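Local coordinates for protein BugD (Bordetella pertussis Tohama I, PDB 2F5X) that serves as a periplasmic solute receptor of the tripartite tricarboxylate transporter family, binding aspartic acid and probably handing it to a membrane transporter, at residues V293-Q296 / V297-A301; E283-P286 / E287-Q290; P123-I126 / K127-A130. All coordinates share one frame; numbering follows the deposited sequence.

How the contacts relate
Contacts 1 and 2 belong to the same helix, 286-306: contact 2 forms its N-terminal cap, and contact 1 lies farther along it, the centres 15 Å apart. Contact 3 caps a different helix, 126-136, and sits on the other side of the chain's centre from contact 2, with 39 Å between their centres. Contacts 2 and 3 both use an asparagine whose OD1 accepts a backbone N-H, but contact 2 is a surface cap, whereas contact 3 is partly buried, adds a glutamate that bonds back to a loop N-H, and has apolar contacts from a proline. Contact 1, partly buried and nearest the chain's centre, instead links glutamine amides and an indole into a hydrogen-bonded network.

Contact 1: V293-Q296 / V297-A301; sequences VKQQ and VPQWA
Q296 and W300 run side by side, an i,i+4 pair one turn apart on helix 286-306. Q296 CB lies 4.1 Å from W300 NE1. With CG anti to the carbonyl carbon (chi1 -74°) and a further bend at chi2, the amide lies alongside the indole edge, its plane nearly perpendicular to the ring. At the tip, OE1 accepts the indole N-H of W300, with 2.9 Å between Q296 OE1 and W300 NE1. The donor stands above the carbonyl plane of Q296, and the bond is bent, with an N-H...O angle of 140°. The same OE1 also accepts from the indole N-H of W238, on strand 236-244. The other tip atom, Q296 NE2, donates in plane to a lone pair of Q295 OE1 at 2.8 Å. In a second i,i+4 pair, Q295 NE2 makes a nearly straight bond of 2.8 Å to Q299 OE1. A water accepts from both Q296 NE2 and Q299 NE2, and Q299 NE2 rests over the rim of one face of W300. P298 has no N-H to offer K294 O; its CD lies 3.1 Å from K294 O instead, and the helix is kinked here. The linked donors and acceptors give each of the three amides a defined orientation, and the buried side-chain oxygen of Q296 takes two indole N-H groups, one from its own helix and one from strand 236-244, which ties the helix to the sheet.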
loop_
_atom_site.group_PDB
_atom_site.type_symbol
_atom_site.label_atom_id
_atom_site.label_comp_id
_atom_site.label_asym_id
_atom_site.label_seq_id
_atom_site.Cartn_x
_atom_site.Cartn_y
_atom_site.Cartn_z
ATOM N N VAL A 293 -6.687 12.360 2.377
ATOM C CA VAL A 293 -7.043 12.258 0.956
ATOM C C VAL A 293 -6.984 13.626 0.261
ATOM O O VAL A 293 -6.453 13.746 -0.850
ATOM C CB VAL A 293 -8.435 11.590 0.754
ATOM C CG1 VAL A 293 -8.876 11.636 -0.734
ATOM C CG2 VAL A 293 -8.412 10.141 1.251
ATOM N N LYS A 294 -7.513 14.650 0.930
ATOM C CA LYS A 294 -7.532 16.015 0.406
ATOM C C LYS A 294 -6.127 16.529 0.096
ATOM O O LYS A 294 -5.921 17.188 -0.929
ATOM C CB LYS A 294 -8.242 16.957 1.401
ATOM C CG LYS A 294 -8.292 18.422 0.963
ATOM C CD LYS A 294 -8.892 19.318 2.040
ATOM C CE LYS A 294 -8.670 20.806 1.733
ATOM N NZ LYS A 294 -8.930 21.660 2.934
ATOM N N GLN A 295 -5.169 16.219 0.967
ATOM C CA GLN A 295 -3.783 16.645 0.779
ATOM C C GLN A 295 -3.080 15.783 -0.271
ATOM O O GLN A 295 -2.306 16.289 -1.086
ATOM C CB GLN A 295 -3.017 16.588 2.109
ATOM C CG GLN A 295 -1.615 17.209 2.064
ATOM C CD GLN A 295 -0.575 16.286 1.445
ATOM O OE1 GLN A 295 -0.697 15.058 1.517
ATOM N NE2 GLN A 295 0.444 16.875 0.824
ATOM N N GLN A 296 -3.367 14.485 -0.257
ATOM C CA GLN A 296 -2.585 13.530 -1.039
ATOM C C GLN A 296 -2.876 13.515 -2.534
ATOM O O GLN A 296 -1.949 13.379 -3.346
ATOM C CB GLN A 296 -2.723 12.122 -0.461
ATOM C CG GLN A 296 -1.944 11.936 0.843
ATOM C CD GLN A 296 -0.496 11.583 0.593
ATOM O OE1 GLN A 296 -0.182 10.431 0.314
ATOM N NE2 GLN A 296 0.392 12.571 0.702
ATOM N N VAL A 297 -4.150 13.645 -2.906
ATOM C CA VAL A 297 -4.503 13.612 -4.326
ATOM C C VAL A 297 -3.731 14.685 -5.124
ATOM O O VAL A 297 -3.048 14.341 -6.088
ATOM C CB VAL A 297 -6.044 13.635 -4.582
ATOM C CG1 VAL A 297 -6.337 13.691 -6.081
ATOM C CG2 VAL A 297 -6.711 12.391 -3.973
ATOM N N PRO A 298 -3.784 15.959 -4.724
ATOM C CA PRO A 298 -3.013 16.982 -5.448
ATOM C C PRO A 298 -1.499 16.763 -5.359
ATOM O O PRO A 298 -0.786 17.079 -6.324
ATOM C CB PRO A 298 -3.416 18.299 -4.769
ATOM C CG PRO A 298 -4.651 17.987 -3.994
ATOM C CD PRO A 298 -4.571 16.546 -3.622
ATOM N N GLN A 299 -1.009 16.214 -4.245
ATOM C CA GLN A 299 0.432 15.978 -4.134
ATOM C C GLN A 299 0.915 14.995 -5.201
ATOM O O GLN A 299 1.858 15.281 -5.950
ATOM C CB GLN A 299 0.817 15.478 -2.748
ATOM C CG GLN A 299 2.308 15.205 -2.597
ATOM C CD GLN A 299 2.644 14.545 -1.282
ATOM O OE1 GLN A 299 2.432 15.128 -0.225
ATOM N NE2 GLN A 299 3.176 13.333 -1.342
ATOM N N TRP A 300 0.269 13.837 -5.284
ATOM C CA TRP A 300 0.663 12.862 -6.297
ATOM C C TRP A 300 0.353 13.329 -7.718
ATOM O O TRP A 300 1.077 12.988 -8.651
ATOM C CB TRP A 300 0.065 11.486 -6.001
ATOM C CG TRP A 300 0.432 10.986 -4.630
ATOM C CD1 TRP A 300 -0.437 10.618 -3.622
ATOM C CD2 TRP A 300 1.754 10.800 -4.100
ATOM N NE1 TRP A 300 0.272 10.220 -2.514
ATOM C CE2 TRP A 300 1.614 10.315 -2.778
ATOM C CE3 TRP A 300 3.053 10.997 -4.607
ATOM C CZ2 TRP A 300 2.714 10.022 -1.958
ATOM C CZ3 TRP A 300 4.151 10.702 -3.787
ATOM C CH2 TRP A 300 3.966 10.222 -2.477
ATOM N N ALA A 301 -0.693 14.144 -7.877
ATOM C CA ALA A 301 -1.022 14.701 -9.186
ATOM C C ALA A 301 0.162 15.483 -9.742
ATOM O O ALA A 301 0.514 15.345 -10.927
ATOM C CB ALA A 301 -2.262 15.586 -9.099
HETATM O O HOH W 1 3.597 11.998 1.209
#

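Contact 2: E283-P286 / E287-Q290; sequences EANP and EALQ
N285 reaches A288 because its CG turns in between the backbone N and the carbonyl carbon (chi1 59°), while chi2 of 75° swings OD1 back over the first turn of the helix. This is an asparagine N-cap, at the start of helix 286-306. N285 OD1 accepts from A288 N at 2.9 Å, a first-turn amide with no helical carbonyl four residues back to pair with. The bond is moderately bent at 150°, and the N-H approaches tilted from the side-chain carbonyl plane. The main-chain O of N285 adds a weak bond to A288 N. The i+4 series opens weakly with N285 O to L289 N and is firm by P286 O, which takes Q290 N at 2.9 Å. P286 follows the cap directly, a place where proline suits a helix, since its ring nitrogen needs no acceptor. Its ring lies beside the folded side chain of E287, with E287 OE1 3.7 Å from P286 CD. The ring also touches V256 of helix 249-263, and L289 turns its apolar end to W238 and W242 of strand 236-244. The cap thus marks where the chain, leaving the loop after strand 278-279, enters the helix packed against the sheet. The methyl group of A288 lies against the start of the inverse gamma turn centred on A284, with A288 CB 3.4 Å from E283 O and 4.1 Å from E283 CB.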
loop_
_atom_site.group_PDB
_atom_site.type_symbol
_atom_site.label_atom_id
_atom_site.label_comp_id
_atom_site.label_asym_id
_atom_site.label_seq_id
_atom_site.Cartn_x
_atom_site.Cartn_y
_atom_site.Cartn_z
ATOM N N GLU A 283 -5.471 8.602 14.803
ATOM C CA GLU A 283 -5.969 9.191 13.563
ATOM C C GLU A 283 -7.044 8.331 12.905
ATOM O O GLU A 283 -7.346 8.504 11.716
ATOM C CB GLU A 283 -4.807 9.447 12.596
ATOM C CG GLU A 283 -3.830 10.502 13.097
ATOM C CD GLU A 283 -2.794 9.935 14.040
ATOM O OE1 GLU A 283 -2.389 8.768 13.841
ATOM O OE2 GLU A 283 -2.385 10.647 14.988
ATOM N N ALA A 284 -7.638 7.431 13.688
ATOM C CA ALA A 284 -8.723 6.578 13.211
ATOM C C ALA A 284 -10.073 7.287 13.373
ATOM O O ALA A 284 -10.933 6.871 14.151
ATOM C CB ALA A 284 -8.702 5.224 13.936
ATOM N N ASN A 285 -10.233 8.384 12.642
ATOM C CA ASN A 285 -11.489 9.125 12.630
ATOM C C ASN A 285 -11.732 9.667 11.232
ATOM O O ASN A 285 -10.769 9.809 10.457
ATOM C CB ASN A 285 -11.503 10.244 13.685
ATOM C CG ASN A 285 -10.382 11.244 13.499
ATOM O OD1 ASN A 285 -10.428 12.087 12.606
ATOM N ND2 ASN A 285 -9.377 11.170 14.368
ATOM N N PRO A 286 -12.999 9.912 10.876
ATOM C CA PRO A 286 -13.340 10.336 9.508
ATOM C C PRO A 286 -12.607 11.591 9.059
ATOM O O PRO A 286 -12.154 11.659 7.914
ATOM C CB PRO A 286 -14.847 10.583 9.600
ATOM C CG PRO A 286 -15.277 9.565 10.615
ATOM C CD PRO A 286 -14.217 9.719 11.692
ATOM N N GLU A 287 -12.489 12.569 9.949
ATOM C CA GLU A 287 -11.860 13.842 9.594
ATOM C C GLU A 287 -10.389 13.696 9.210
ATOM O O GLU A 287 -9.918 14.344 8.268
ATOM C CB GLU A 287 -12.029 14.843 10.734
ATOM C CG GLU A 287 -13.487 15.226 10.988
ATOM C CD GLU A 287 -14.222 14.331 11.990
ATOM O OE1 GLU A 287 -13.679 13.300 12.469
ATOM O OE2 GLU A 287 -15.381 14.675 12.310
ATOM N N ALA A 288 -9.662 12.844 9.934
ATOM C CA ALA A 288 -8.242 12.634 9.655
ATOM C C ALA A 288 -8.053 11.981 8.287
ATOM O O ALA A 288 -7.173 12.379 7.517
ATOM C CB ALA A 288 -7.589 11.805 10.753
ATOM N N LEU A 289 -8.889 10.995 7.974
ATOM C CA LEU A 289 -8.791 10.327 6.679
ATOM C C LEU A 289 -9.187 11.274 5.539
ATOM O O LEU A 289 -8.511 11.326 4.507
ATOM C CB LEU A 289 -9.615 9.035 6.661
ATOM C CG LEU A 289 -9.608 8.246 5.340
ATOM C CD1 LEU A 289 -8.177 7.924 4.915
ATOM C CD2 LEU A 289 -10.439 6.977 5.476
ATOM N N GLN A 290 -10.249 12.054 5.749
ATOM C CA GLN A 290 -10.704 13.007 4.725
ATOM C C GLN A 290 -9.579 14.009 4.427
ATOM O O GLN A 290 -9.289 14.293 3.264
ATOM C CB GLN A 290 -11.984 13.718 5.191
ATOM C CG GLN A 290 -12.468 14.859 4.282
ATOM C CD GLN A 290 -13.663 15.600 4.864
ATOM O OE1 GLN A 290 -13.734 15.828 6.078
ATOM N NE2 GLN A 290 -14.605 15.979 4.001
#

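Contact 3: P123-I126 / K127-A130; sequences PNNI and KELA
N125 and E128 meet at the start of helix 126-136, their side chains crossing at about a right angle. N125 OD1 accepts from E128 N at 2.8 Å in an almost straight bond (171°). E128 reaches back over the loop: E128 OE1 accepts from N124 N at 3.0 Å, the N-H arriving nearly along the carboxylate C-O axis. Amide and carboxylate lie close together with their planes 35° apart, and N125 ND2 is 3.0 Å from E128 OE2. Cap and glutamate therefore tie the loop to the first turn from both directions, one side chain serving a helix N-H and the other a loop N-H.

The torsions account for this crossing. N125 CG sits between its backbone N and carbonyl carbon (chi1 65°), which folds OD1 toward the helix, whereas the nearly extended chain of E128 carries its carboxylate back to N124. The negative carboxylate, near the N-terminal end of the helix, would probably be stabilised by the helix dipole.

Away from the polar groups, P123 presents CB and CG to L129, with 3.9 Å between P123 CG and L129 CD1. L129 also meets I126, 3.8 Å separating L129 CD2 from I126 CD1. The backbone continues the turn with L129 N bonded to N125 O at 2.7 Å and A130 N to I126 O.

Farther out, P123 O receives a hydrogen bond from Y208 OH and N124 OD1 is bonded to K206 NZ, so strand 206-210 holds the loop, while M225 and S228 touch I126 in the first turn. K127 turns its ammonium group to a salt bridge with E131. Together these features make an asparagine N-cap at the loop-to-helix transition that follows the long strand 102-117, with a glutamate at the third helical position reaching back over the cap.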
loop_
_atom_site.group_PDB
_atom_site.type_symbol
_atom_site.label_atom_id
_atom_site.label_comp_id
_atom_site.label_asym_id
_atom_site.label_seq_id
_atom_site.Cartn_x
_atom_site.Cartn_y
_atom_site.Cartn_z
ATOM N N PRO A 123 24.174 -6.462 -8.240
ATOM C CA PRO A 123 24.574 -5.413 -7.289
ATOM C C PRO A 123 24.324 -5.759 -5.821
ATOM O O PRO A 123 23.334 -6.409 -5.486
ATOM C CB PRO A 123 23.750 -4.192 -7.714
ATOM C CG PRO A 123 22.645 -4.704 -8.555
ATOM C CD PRO A 123 23.108 -6.001 -9.152
ATOM N N ASN A 124 25.233 -5.317 -4.960
ATOM C CA ASN A 124 25.133 -5.607 -3.534
ATOM C C ASN A 124 24.758 -4.417 -2.672
ATOM O O ASN A 124 24.515 -4.580 -1.484
ATOM C CB ASN A 124 26.439 -6.233 -3.031
ATOM C CG ASN A 124 26.614 -7.652 -3.522
ATOM O OD1 ASN A 124 25.637 -8.340 -3.781
ATOM N ND2 ASN A 124 27.859 -8.097 -3.650
ATOM N N ASN A 125 24.685 -3.229 -3.274
ATOM C CA ASN A 125 24.309 -2.024 -2.530
ATOM C C ASN A 125 23.607 -1.011 -3.435
ATOM O O ASN A 125 23.576 -1.193 -4.661
ATOM C CB ASN A 125 25.526 -1.413 -1.798
ATOM C CG ASN A 125 26.602 -0.907 -2.757
ATOM O OD1 ASN A 125 26.322 -0.138 -3.662
ATOM N ND2 ASN A 125 27.843 -1.323 -2.536
ATOM N N ILE A 126 23.017 0.025 -2.840
ATOM C CA ILE A 126 22.205 0.972 -3.612
ATOM C C ILE A 126 23.014 1.755 -4.664
ATOM O O ILE A 126 22.508 2.012 -5.757
ATOM C CB ILE A 126 21.373 1.909 -2.673
ATOM C CG1 ILE A 126 20.408 2.812 -3.465
ATOM C CG2 ILE A 126 22.278 2.755 -1.761
ATOM C CD1 ILE A 126 19.363 2.077 -4.313
ATOM N N LYS A 127 24.261 2.109 -4.349
ATOM C CA LYS A 127 25.121 2.783 -5.323
ATOM C C LYS A 127 25.340 1.877 -6.537
ATOM O O LYS A 127 25.168 2.306 -7.685
ATOM C CB LYS A 127 26.467 3.175 -4.703
ATOM C CG LYS A 127 27.377 3.901 -5.682
ATOM C CD LYS A 127 28.694 4.304 -5.035
ATOM C CE LYS A 127 29.535 5.117 -6.009
ATOM N NZ LYS A 127 30.248 4.229 -6.966
ATOM N N GLU A 128 25.698 0.623 -6.272
ATOM C CA GLU A 128 25.914 -0.347 -7.338
ATOM C C GLU A 128 24.639 -0.681 -8.072
ATOM O O GLU A 128 24.679 -0.941 -9.273
ATOM C CB GLU A 128 26.522 -1.628 -6.805
ATOM C CG GLU A 128 27.939 -1.446 -6.334
ATOM C CD GLU A 128 28.342 -2.497 -5.332
ATOM O OE1 GLU A 128 27.535 -3.415 -5.054
ATOM O OE2 GLU A 128 29.468 -2.397 -4.821
ATOM N N LEU A 129 23.513 -0.675 -7.361
ATOM C CA LEU A 129 22.224 -0.900 -8.015
ATOM C C LEU A 129 21.940 0.153 -9.079
ATOM O O LEU A 129 21.567 -0.186 -10.212
ATOM C CB LEU A 129 21.069 -0.951 -7.003
ATOM C CG LEU A 129 19.669 -1.079 -7.625
ATOM C CD1 LEU A 129 19.468 -2.450 -8.265
ATOM C CD2 LEU A 129 18.568 -0.809 -6.607
ATOM N N ALA A 130 22.116 1.421 -8.715
ATOM C CA ALA A 130 21.855 2.517 -9.653
ATOM C C ALA A 130 22.730 2.389 -10.894
ATOM O O ALA A 130 22.251 2.549 -12.025
ATOM C CB ALA A 130 22.070 3.867 -8.978
#